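Side-chain contact in terminal oxygenase component of carbazole 1,9a-dioxygenase (Sphingomonas, PDB 3GKQ), which probably dioxygenates carbazole at positions 1 and 9a, with electrons passing through a Rieske [2Fe-2S] cluster to a non-haem iron: residues E54-N59 / V65-D70. Residues are numbered along the deposited sequence; the frame is centred on the assembly and turned at random.
Sequences EKVLLN and VHAIAD
Ile68 O is gripped by Leu57 N, which donates to it at 2.8 Å. Val56 crowds the same oxygen: Val56 CG1 lies 3.3 Å from Ile68 O, and Val56 CA makes a CA-H...O contact to it. CG1, anti to the backbone N (chi1 -176°) and beside the carbonyl carbon, also meets Ala67 CB. Ile68 N completes the hydrogen-bonded pair by binding Leu57 O. Two residues on, Asn59 O accepts His66 N at 2.8 Å, and Asn59 N gives a more bent bond to His66 O. Between these pairs, in the non-hydrogen-bonded pair Leu58-Ala67, Leu58 CD2 presses tightly on Ala67 CB at 3.5 Å, and both side chains also touch Leu138 of strand 135-140. This is the antiparallel beta hairpin 54-61/64-69 of the Rieske domain; strand 47-51 continues the sheet beyond 54-61, and the side chain of Asp70 is about 10 Å from the bound [2Fe-2S] cluster. Just past the end of strand 64-69, Asp70 N donates to Lys55 O. With Asp70 CG anti to the backbone N (chi1 -166°), the Asp70 and Leu57 side chains cross obliquely, Asp70 OD1 lying 3.7 Å from Leu57 CG, while OD2 is hydrogen-bonded to Ser80 OG. With an alanine in place of Asp70, Ser80 OG would probably lose its carboxylate partner and a gap would open beside Leu57 CG. Lys55 bends at chi3 (68°), and its NZ reaches a water that donates to Asp70 O at 2.7 Å; NZ also hydrogen-bonds Thr78 OG1, and Lys55 NZ stays 5.4 Å from Asp70 OD2, too far for direct contact.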
loop_
_atom_site.group_PDB
_atom_site.type_symbol
_atom_site.label_atom_id
_atom_site.label_comp_id
_atom_site.label_asym_id
_atom_site.label_seq_id
_atom_site.Cartn_x
_atom_site.Cartn_y
_atom_site.Cartn_z
ATOM N N GLU A 54 12.462 12.412 -11.206
ATOM C CA GLU A 54 12.055 13.758 -11.595
ATOM C C GLU A 54 10.951 13.744 -12.654
ATOM O O GLU A 54 11.032 13.015 -13.641
ATOM C CB GLU A 54 13.280 14.533 -12.102
ATOM C CG GLU A 54 14.305 14.822 -10.993
ATOM C CD GLU A 54 15.576 15.508 -11.495
ATOM O OE1 GLU A 54 15.517 16.243 -12.500
ATOM O OE2 GLU A 54 16.638 15.325 -10.864
ATOM N N LYS A 55 9.913 14.545 -12.435
ATOM C CA LYS A 55 8.797 14.623 -13.374
ATOM C C LYS A 55 9.057 15.706 -14.413
ATOM O O LYS A 55 9.239 16.879 -14.082
ATOM C CB LYS A 55 7.496 14.890 -12.615
ATOM C CG LYS A 55 7.098 13.733 -11.698
ATOM C CD LYS A 55 5.901 14.071 -10.821
ATOM C CE LYS A 55 4.627 14.226 -11.635
ATOM N NZ LYS A 55 3.460 14.574 -10.768
ATOM N N VAL A 56 9.072 15.299 -15.676
ATOM C CA VAL A 56 9.354 16.205 -16.782
ATOM C C VAL A 56 8.225 16.232 -17.812
ATOM O O VAL A 56 7.521 15.241 -17.996
ATOM C CB VAL A 56 10.673 15.780 -17.479
ATOM C CG1 VAL A 56 11.038 16.761 -18.583
ATOM C CG2 VAL A 56 11.796 15.687 -16.439
ATOM N N LEU A 57 8.047 17.376 -18.469
ATOM C CA LEU A 57 7.014 17.513 -19.491
ATOM C C LEU A 57 7.699 17.813 -20.821
ATOM O O LEU A 57 8.461 18.777 -20.935
ATOM C CB LEU A 57 6.049 18.655 -19.154
ATOM C CG LEU A 57 4.545 18.410 -19.353
ATOM C CD1 LEU A 57 3.859 19.757 -19.536
ATOM C CD2 LEU A 57 4.267 17.510 -20.552
ATOM N N LEU A 58 7.427 16.985 -21.820
ATOM C CA LEU A 58 8.027 17.157 -23.139
ATOM C C LEU A 58 7.026 17.711 -24.151
ATOM O O LEU A 58 5.821 17.521 -24.018
ATOM C CB LEU A 58 8.537 15.813 -23.664
ATOM C CG LEU A 58 9.424 14.940 -22.773
ATOM C CD1 LEU A 58 9.656 13.602 -23.469
ATOM C CD2 LEU A 58 10.735 15.644 -22.493
ATOM N N ASN A 59 7.539 18.398 -25.164
ATOM C CA ASN A 59 6.698 18.930 -26.225
ATOM C C ASN A 59 7.568 19.241 -27.428
ATOM O O ASN A 59 8.755 19.546 -27.289
ATOM C CB ASN A 59 5.951 20.191 -25.781
ATOM C CG ASN A 59 4.890 20.621 -26.789
ATOM O OD1 ASN A 59 4.305 19.785 -27.487
ATOM N ND2 ASN A 59 4.624 21.921 -26.856
ATOM N N VAL A 65 12.205 19.406 -29.946
ATOM C CA VAL A 65 11.756 18.881 -28.658
ATOM C C VAL A 65 12.279 19.704 -27.490
ATOM O O VAL A 65 13.469 20.001 -27.408
ATOM C CB VAL A 65 12.210 17.408 -28.444
ATOM C CG1 VAL A 65 11.691 16.888 -27.099
ATOM C CG2 VAL A 65 11.699 16.532 -29.574
ATOM N N HIS A 66 11.374 20.081 -26.594
ATOM C CA HIS A 66 11.742 20.846 -25.409
ATOM C C HIS A 66 11.302 20.058 -24.180
ATOM O O HIS A 66 10.363 19.262 -24.248
ATOM C CB HIS A 66 11.069 22.219 -25.423
ATOM C CG HIS A 66 11.550 23.109 -26.528
ATOM N ND1 HIS A 66 12.845 23.577 -26.594
ATOM C CD2 HIS A 66 10.916 23.594 -27.621
ATOM C CE1 HIS A 66 12.989 24.313 -27.682
ATOM N NE2 HIS A 66 11.834 24.339 -28.324
ATOM N N ALA A 67 11.989 20.280 -23.064
ATOM C CA ALA A 67 11.681 19.580 -21.822
ATOM C C ALA A 67 11.758 20.530 -20.628
ATOM O O ALA A 67 12.759 21.213 -20.433
ATOM C CB ALA A 67 12.653 18.420 -21.635
ATOM N N ILE A 68 10.691 20.561 -19.835
ATOM C CA ILE A 68 10.615 21.417 -18.660
ATOM C C ILE A 68 10.127 20.610 -17.457
ATOM O O ILE A 68 9.510 19.552 -17.614
ATOM C CB ILE A 68 9.611 22.582 -18.872
ATOM C CG1 ILE A 68 8.222 22.006 -19.178
ATOM C CG2 ILE A 68 10.088 23.500 -20.005
ATOM C CD1 ILE A 68 7.110 23.046 -19.307
ATOM N N ALA A 69 10.406 21.114 -16.258
ATOM C CA ALA A 69 9.952 20.461 -15.037
ATOM C C ALA A 69 8.425 20.448 -15.087
ATOM O O ALA A 69 7.800 21.471 -15.383
ATOM C CB ALA A 69 10.435 21.241 -13.815
ATOM N N ASP A 70 7.827 19.297 -14.789
ATOM C CA ASP A 70 6.374 19.150 -14.831
ATOM C C ASP A 70 5.708 19.543 -13.510
ATOM O O ASP A 70 4.988 18.753 -12.898
ATOM C CB ASP A 70 6.027 17.702 -15.204
ATOM C CG ASP A 70 4.571 17.519 -15.600
ATOM O OD1 ASP A 70 3.845 18.526 -15.738
ATOM O OD2 ASP A 70 4.154 16.354 -15.795
HETATM O O HOH W 1 4.701 17.466 -10.504
#